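Local coordinates for methionine-R-sulfoxide reductase (PDB 3MMH) that reduces the R-form of free methionine sulfoxide back to methionine through a thiol-based reaction carried out by a GAF-type domain, at the interface of chains A and B. Residues are numbered along the deposited sequence; one frame, centred on the assembly and turned at random. Chains: chain A/B, Methionine-R-sulfoxide reductase.

Contact 1: the interface of chains A and B. Residues chain A 2-4, 25, 38, 42, 45; chain B 72-73.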
loop_
_atom_site.group_PDB
_atom_site.type_symbol
_atom_site.label_atom_id
_atom_site.label_comp_id
_atom_site.label_asym_id
_atom_site.label_seq_id
_atom_site.Cartn_x
_atom_site.Cartn_y
_atom_site.Cartn_z
ATOM N N HIS A 2 1.081 15.477 9.193
ATOM C CA HIS A 2 2.303 14.829 9.547
ATOM C C HIS A 2 3.329 14.982 8.445
ATOM O O HIS A 2 2.960 14.924 7.266
ATOM C CB HIS A 2 2.065 13.372 9.837
ATOM C CG HIS A 2 1.389 13.123 11.142
ATOM N ND1 HIS A 2 2.017 13.295 12.354
ATOM C CD2 HIS A 2 0.112 12.759 11.422
ATOM C CE1 HIS A 2 1.176 12.993 13.322
ATOM N NE2 HIS A 2 0.007 12.694 12.781
ATOM N N ALA A 3 4.601 15.185 8.822
ATOM C CA ALA A 3 5.673 15.482 7.829
ATOM C C ALA A 3 7.095 15.106 8.230
ATOM O O ALA A 3 7.622 15.535 9.254
ATOM C CB ALA A 3 5.668 16.939 7.382
ATOM N N LEU A 4 7.737 14.415 7.337
ATOM C CA LEU A 4 8.889 13.652 7.675
ATOM C C LEU A 4 10.165 14.331 7.357
ATOM O O LEU A 4 10.260 15.083 6.391
ATOM C CB LEU A 4 8.866 12.392 6.894
ATOM C CG LEU A 4 7.676 11.515 6.963
ATOM C CD1 LEU A 4 7.536 10.562 5.747
ATOM C CD2 LEU A 4 7.716 10.742 8.254
ATOM N N VAL A 25 3.603 8.837 13.785
ATOM C CA VAL A 25 2.592 8.788 12.749
ATOM C C VAL A 25 1.546 7.696 13.080
ATOM O O VAL A 25 0.336 7.979 13.015
ATOM C CB VAL A 25 3.268 8.509 11.396
ATOM C CG1 VAL A 25 2.304 8.068 10.372
ATOM C CG2 VAL A 25 4.096 9.703 10.876
ATOM N N ASN A 38 0.883 3.561 5.811
ATOM C CA ASN A 38 1.776 4.700 6.035
ATOM C C ASN A 38 3.189 4.206 6.476
ATOM O O ASN A 38 4.178 4.854 6.117
ATOM C CB ASN A 38 1.226 5.706 7.068
ATOM C CG ASN A 38 0.399 6.794 6.418
ATOM O OD1 ASN A 38 0.616 6.978 5.145
ATOM N ND2 ASN A 38 -0.505 7.383 7.086
ATOM N N VAL A 42 6.658 5.340 4.622
ATOM C CA VAL A 42 7.819 5.967 5.275
ATOM C C VAL A 42 9.109 5.183 4.967
ATOM O O VAL A 42 10.136 5.771 4.600
ATOM C CB VAL A 42 7.632 6.169 6.752
ATOM C CG1 VAL A 42 8.896 6.757 7.368
ATOM C CG2 VAL A 42 6.493 7.098 7.043
ATOM N N GLU A 45 10.139 5.705 1.250
ATOM C CA GLU A 45 10.686 7.042 1.011
ATOM C C GLU A 45 12.107 7.129 1.645
ATOM O O GLU A 45 13.038 7.657 1.029
ATOM C CB GLU A 45 9.779 8.168 1.548
ATOM C CG GLU A 45 10.305 9.485 1.229
ATOM C CD GLU A 45 9.439 10.679 1.504
ATOM O OE1 GLU A 45 8.402 10.543 2.099
ATOM O OE2 GLU A 45 9.820 11.809 1.116
ATOM N N PRO B 72 4.325 8.926 -1.066
ATOM C CA PRO B 72 4.679 9.306 0.303
ATOM C C PRO B 72 3.503 9.247 1.257
ATOM O O PRO B 72 2.360 9.241 0.867
ATOM C CB PRO B 72 5.190 10.729 0.127
ATOM C CG PRO B 72 4.461 11.228 -1.100
ATOM C CD PRO B 72 4.466 10.030 -2.021
ATOM N N LEU B 73 3.825 9.303 2.548
ATOM C CA LEU B 73 2.893 9.336 3.649
ATOM C C LEU B 73 1.720 10.236 3.385
ATOM O O LEU B 73 1.885 11.348 2.876
ATOM C CB LEU B 73 3.725 9.887 4.902
ATOM C CG LEU B 73 3.139 10.421 6.090
ATOM C CD1 LEU B 73 2.918 9.192 6.952
ATOM C CD2 LEU B 73 4.057 11.301 6.962
#

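Contact 2: the interface of chains A and B. Residues chain A 66-67, 69, 73; chain B 33, 37-38, 41, 70.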
loop_
_atom_site.group_PDB
_atom_site.type_symbol
_atom_site.label_atom_id
_atom_site.label_comp_id
_atom_site.label_asym_id
_atom_site.label_seq_id
_atom_site.Cartn_x
_atom_site.Cartn_y
_atom_site.Cartn_z
ATOM N N LEU A 66 -1.326 -10.743 1.184
ATOM C CA LEU A 66 -0.747 -9.484 0.894
ATOM C C LEU A 66 -1.546 -8.359 1.479
ATOM O O LEU A 66 -2.769 -8.313 1.352
ATOM C CB LEU A 66 -0.644 -9.313 -0.633
ATOM C CG LEU A 66 0.050 -8.049 -1.185
ATOM C CD1 LEU A 66 1.488 -7.996 -0.718
ATOM C CD2 LEU A 66 -0.120 -8.166 -2.737
ATOM N N ALA A 67 -0.880 -7.410 2.116
ATOM C CA ALA A 67 -1.443 -6.248 2.786
ATOM C C ALA A 67 -0.793 -5.012 2.164
ATOM O O ALA A 67 -0.157 -5.115 1.119
ATOM C CB ALA A 67 -1.370 -6.431 4.290
ATOM N N PHE A 69 1.823 -2.302 0.790
ATOM C CA PHE A 69 3.209 -2.373 0.381
ATOM C C PHE A 69 3.505 -1.290 -0.641
ATOM O O PHE A 69 2.581 -0.762 -1.273
ATOM C CB PHE A 69 3.552 -3.730 -0.198
ATOM C CG PHE A 69 2.918 -4.004 -1.595
ATOM C CD1 PHE A 69 1.664 -4.509 -1.707
ATOM C CD2 PHE A 69 3.664 -3.700 -2.707
ATOM C CE1 PHE A 69 1.138 -4.764 -2.968
ATOM C CE2 PHE A 69 3.123 -3.975 -3.993
ATOM C CZ PHE A 69 1.883 -4.509 -4.084
ATOM N N LEU A 73 4.184 -5.302 -8.292
ATOM C CA LEU A 73 2.967 -6.076 -7.787
ATOM C C LEU A 73 3.673 -7.328 -7.312
ATOM O O LEU A 73 4.793 -7.690 -7.678
ATOM C CB LEU A 73 1.987 -6.369 -8.923
ATOM C CG LEU A 73 2.537 -7.230 -10.061
ATOM C CD1 LEU A 73 2.362 -8.707 -9.742
ATOM C CD2 LEU A 73 1.871 -6.878 -11.381
ATOM N N VAL B 33 -8.243 -5.826 0.409
ATOM C CA VAL B 33 -7.002 -5.081 0.629
ATOM C C VAL B 33 -5.863 -5.543 -0.298
ATOM O O VAL B 33 -5.158 -4.713 -0.871
ATOM C CB VAL B 33 -6.640 -5.074 2.121
ATOM C CG1 VAL B 33 -5.217 -4.561 2.360
ATOM C CG2 VAL B 33 -7.675 -4.212 2.852
ATOM N N ALA B 37 -4.041 -3.166 -3.026
ATOM C CA ALA B 37 -2.605 -3.005 -2.927
ATOM C C ALA B 37 -1.947 -3.307 -4.278
ATOM O O ALA B 37 -1.076 -2.560 -4.785
ATOM C CB ALA B 37 -2.033 -3.823 -1.799
ATOM N N ASN B 38 -2.295 -4.422 -4.912
ATOM C CA ASN B 38 -1.699 -4.769 -6.237
ATOM C C ASN B 38 -2.178 -3.843 -7.332
ATOM O O ASN B 38 -1.442 -3.393 -8.195
ATOM C CB ASN B 38 -1.983 -6.215 -6.643
ATOM C CG ASN B 38 -0.905 -7.153 -6.191
ATOM O OD1 ASN B 38 0.214 -6.755 -6.015
ATOM N ND2 ASN B 38 -1.218 -8.406 -6.118
ATOM N N ALA B 41 -0.057 -0.769 -7.040
ATOM C CA ALA B 41 1.262 -1.118 -7.546
ATOM C C ALA B 41 1.334 -1.098 -9.042
ATOM O O ALA B 41 2.317 -0.577 -9.639
ATOM C CB ALA B 41 1.696 -2.490 -7.035
ATOM N N GLN B 70 0.539 3.864 -3.075
ATOM C CA GLN B 70 1.992 4.002 -3.403
ATOM C C GLN B 70 2.229 5.502 -3.389
ATOM O O GLN B 70 1.377 6.274 -3.824
ATOM C CB GLN B 70 2.309 3.457 -4.811
ATOM C CG GLN B 70 2.006 2.036 -5.008
ATOM C CD GLN B 70 3.216 1.126 -4.876
ATOM O OE1 GLN B 70 4.337 1.535 -5.053
ATOM N NE2 GLN B 70 2.945 -0.157 -4.653
#

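Contact 3: the interface of chains A and B. Residues chain A 37, 41, 69-70; chain B 69-71.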
loop_
_atom_site.group_PDB
_atom_site.type_symbol
_atom_site.label_atom_id
_atom_site.label_comp_id
_atom_site.label_asym_id
_atom_site.label_seq_id
_atom_site.Cartn_x
_atom_site.Cartn_y
_atom_site.Cartn_z
ATOM N N ALA A 37 -0.038 0.865 5.818
ATOM C CA ALA A 37 0.154 1.593 4.568
ATOM C C ALA A 37 1.079 2.761 4.760
ATOM O O ALA A 37 2.040 2.998 3.978
ATOM C CB ALA A 37 -1.190 1.994 3.973
ATOM N N ALA A 41 4.993 3.384 3.384
ATOM C CA ALA A 41 5.366 4.610 2.718
ATOM C C ALA A 41 6.566 5.278 3.290
ATOM O O ALA A 41 7.419 5.832 2.555
ATOM C CB ALA A 41 4.166 5.605 2.755
ATOM N N PHE A 69 1.823 -2.302 0.790
ATOM C CA PHE A 69 3.209 -2.373 0.381
ATOM C C PHE A 69 3.505 -1.290 -0.641
ATOM O O PHE A 69 2.581 -0.762 -1.273
ATOM C CB PHE A 69 3.552 -3.730 -0.198
ATOM C CG PHE A 69 2.918 -4.004 -1.595
ATOM C CD1 PHE A 69 1.664 -4.509 -1.707
ATOM C CD2 PHE A 69 3.664 -3.700 -2.707
ATOM C CE1 PHE A 69 1.138 -4.764 -2.968
ATOM C CE2 PHE A 69 3.123 -3.975 -3.993
ATOM C CZ PHE A 69 1.883 -4.509 -4.084
ATOM N N GLN A 70 4.768 -1.027 -0.861
ATOM C CA GLN A 70 5.275 -0.211 -1.942
ATOM C C GLN A 70 6.273 -1.003 -2.741
ATOM O O GLN A 70 7.029 -1.811 -2.207
ATOM C CB GLN A 70 5.841 1.106 -1.409
ATOM C CG GLN A 70 4.845 1.899 -0.625
ATOM C CD GLN A 70 4.571 3.296 -0.845
ATOM O OE1 GLN A 70 3.737 3.925 -0.148
ATOM N NE2 GLN A 70 5.245 3.856 -1.780
ATOM N N PHE B 69 -1.829 2.214 -0.929
ATOM C CA PHE B 69 -1.383 3.262 -1.810
ATOM C C PHE B 69 0.085 3.155 -2.058
ATOM O O PHE B 69 0.805 2.485 -1.289
ATOM C CB PHE B 69 -1.698 4.640 -1.245
ATOM C CG PHE B 69 -0.863 5.021 -0.022
ATOM C CD1 PHE B 69 -1.221 4.652 1.238
ATOM C CD2 PHE B 69 0.289 5.759 -0.201
ATOM C CE1 PHE B 69 -0.470 5.043 2.355
ATOM C CE2 PHE B 69 1.052 6.150 0.907
ATOM C CZ PHE B 69 0.636 5.783 2.134
ATOM N N GLN B 70 0.539 3.864 -3.075
ATOM C CA GLN B 70 1.992 4.002 -3.403
ATOM C C GLN B 70 2.229 5.502 -3.389
ATOM O O GLN B 70 1.377 6.274 -3.824
ATOM C CB GLN B 70 2.309 3.457 -4.811
ATOM C CG GLN B 70 2.006 2.036 -5.008
ATOM C CD GLN B 70 3.216 1.126 -4.876
ATOM O OE1 GLN B 70 4.337 1.535 -5.053
ATOM N NE2 GLN B 70 2.945 -0.157 -4.653
ATOM N N GLY B 71 3.433 5.919 -2.953
ATOM C CA GLY B 71 3.797 7.278 -2.813
ATOM C C GLY B 71 4.056 7.645 -1.351
ATOM O O GLY B 71 4.028 6.776 -0.482
HETATM O O HOH W 1 0.005 -0.023 -0.090
#

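Contact 1: the interface of chains A and B
With CG anti to the backbone N (chi1 162°), the side chain of B:Leu73 extends from its loop into chain A, and chi2 of 87° turns the two methyl groups toward different walls of the pocket formed by A:Leu4, A:Val25 and A:Asn38. Branch CD2 takes the N-terminal segment: it lies 3.6 Å from CG of A:Leu4, whose side chain crosses it obliquely and whose own methyls flank it. The carbonyl O of A:His2 adds a backbone contact to the same methyl, at 3.8 Å from B:Leu73 CD2, and CB of A:His2 stands 4.1 Å from B:Leu73 CD2. Branch CD1 takes the helices. A:Val25, on helix 11-27, meets it tip to tip, with CG1 3.7 Å from B:Leu73 CD1. A:Asn38, on helix 32-47, crosses the leucine at about a right angle and sets its amide carbon CG 3.5 Å from B:Leu73 CD1. One turn further along that helix, A:Val42 lies side by side with the leucine and brings up CG2. The leucine is thus a knob seated among two helices and the N-terminal strap, and it supplies most of the surface that chain B buries here. Its neighbour B:Pro72 closes the rim nearer the C-terminal end of helix 32-47, where A:Glu45 stretches out fully extended beyond CG. The carboxylate oxygen OE1 of A:Glu45 ends 3.8 Å from CB of the B:Pro72 ring.

Contact 2: the interface of chains A and B
This is a helix-against-strand patch of a two-fold homodimeric interface, in which A:Phe69 and its neighbours pack on B:Ala37, B:Asn38 and B:Ala41 of helix 32-47; it helps to hold the pair of chains together, though the structure alone does not prove that the dimer is the working form. A:Phe69 is the central group. Its chi1 of 71° puts CG between the backbone N and the carbonyl carbon and directs the ring at the partner helix. Two alanine methyls one helical turn apart sit near its rim, displaced to the same side of the ring plane: CB of B:Ala37 is 3.5 Å from A:Phe69 CE1, and CB of B:Ala41 is 3.6 Å from A:Phe69 CZ. Small residues at these helix positions probably let the ring come close. B:Gln70 approaches that side too, its NE2 above the ring plane but outside the rim, 3.9 Å from A:Phe69 CE2, with the amide plane turned 83° against the ring. B:Asn38 reaches past the ring edge, its amide at 78° to the ring, and its OD1 ends slightly to the other side of the plane, 3.4 Å from A:Phe69 CZ. The same amide is wedged between leucines: A:Leu66 crosses it at about a right angle with CD2 3.6 Å from B:Asn38 ND2. A:Leu73 approaches with CA and CB, CA standing 3.3 Å from B:Asn38 OD1.

Contact 3: the interface of chains A and B
The short strands 69-70 of both chains face each other across the two-fold axis, with loop residue B:Gly71 following on one side and helix 32-47 of chain A alongside. A:Gln70 reaches over to B:Gly71 and buries more surface than any other residue of the patch. Its chain bends at chi2 (-130°) and lays the side-chain amide against the glycine backbone. As modelled, the fit is doubtful: the two oxygens, A:Gln70 OE1 and B:Gly71 O, lie 2.9 Å apart, and the two nitrogens, A:Gln70 NE2 and B:Gly71 N, lie 3.0 Å apart. Exchanging the amide O and N would turn both pairs into plausible hydrogen bonds, so a flipped amide is likely; the bond from NE2 to the glycine O in the present model is weak. B:Gln70 lies in a similar place against A:Gln70, with its amide O and N modelled nearly the other way round, in keeping with that suspicion. Its bend at chi2 (-99°) carries the amide to the A:Gln70 backbone, with NE2 3.6 Å from A:Gln70 CA. Toward the helix, the methyl of A:Ala41 lies 3.4 Å from B:Gly71 O, while A:Ala37 and A:Ala41 receive B:Phe69 as in the twin contact. A water bridge joins the strands at the axis, where water 1 hydrogen-bonds the backbone N and O of Phe69 in both chains. Each water bond to A:Phe69 N and B:Phe69 N is 3.0 Å long, with 151° at the hydrogen.

Contact 3 lies at the two-fold axis, with contact 2 about 7 Å from it and contact 1 about 10 Å, measured between the centres of their C-alpha atoms; contacts 1 and 2 are about 17 Å apart. A:Phe69 and B:Gln70 belong to both contacts 2 and 3. Helix 32-47 runs through all of them, serving from chain A in contacts 1 and 3 and from chain B in contact 2. The Leu73-Asn38 pairing recurs in contacts 1 and 2 with the chains swapped. With their twins, the patches probably make up a shared central part of the dimer interface. Cys75, disulfide-bonded to Cys109 of the substrate pocket, follows Leu73 closely, so dimer packing might steady that loop.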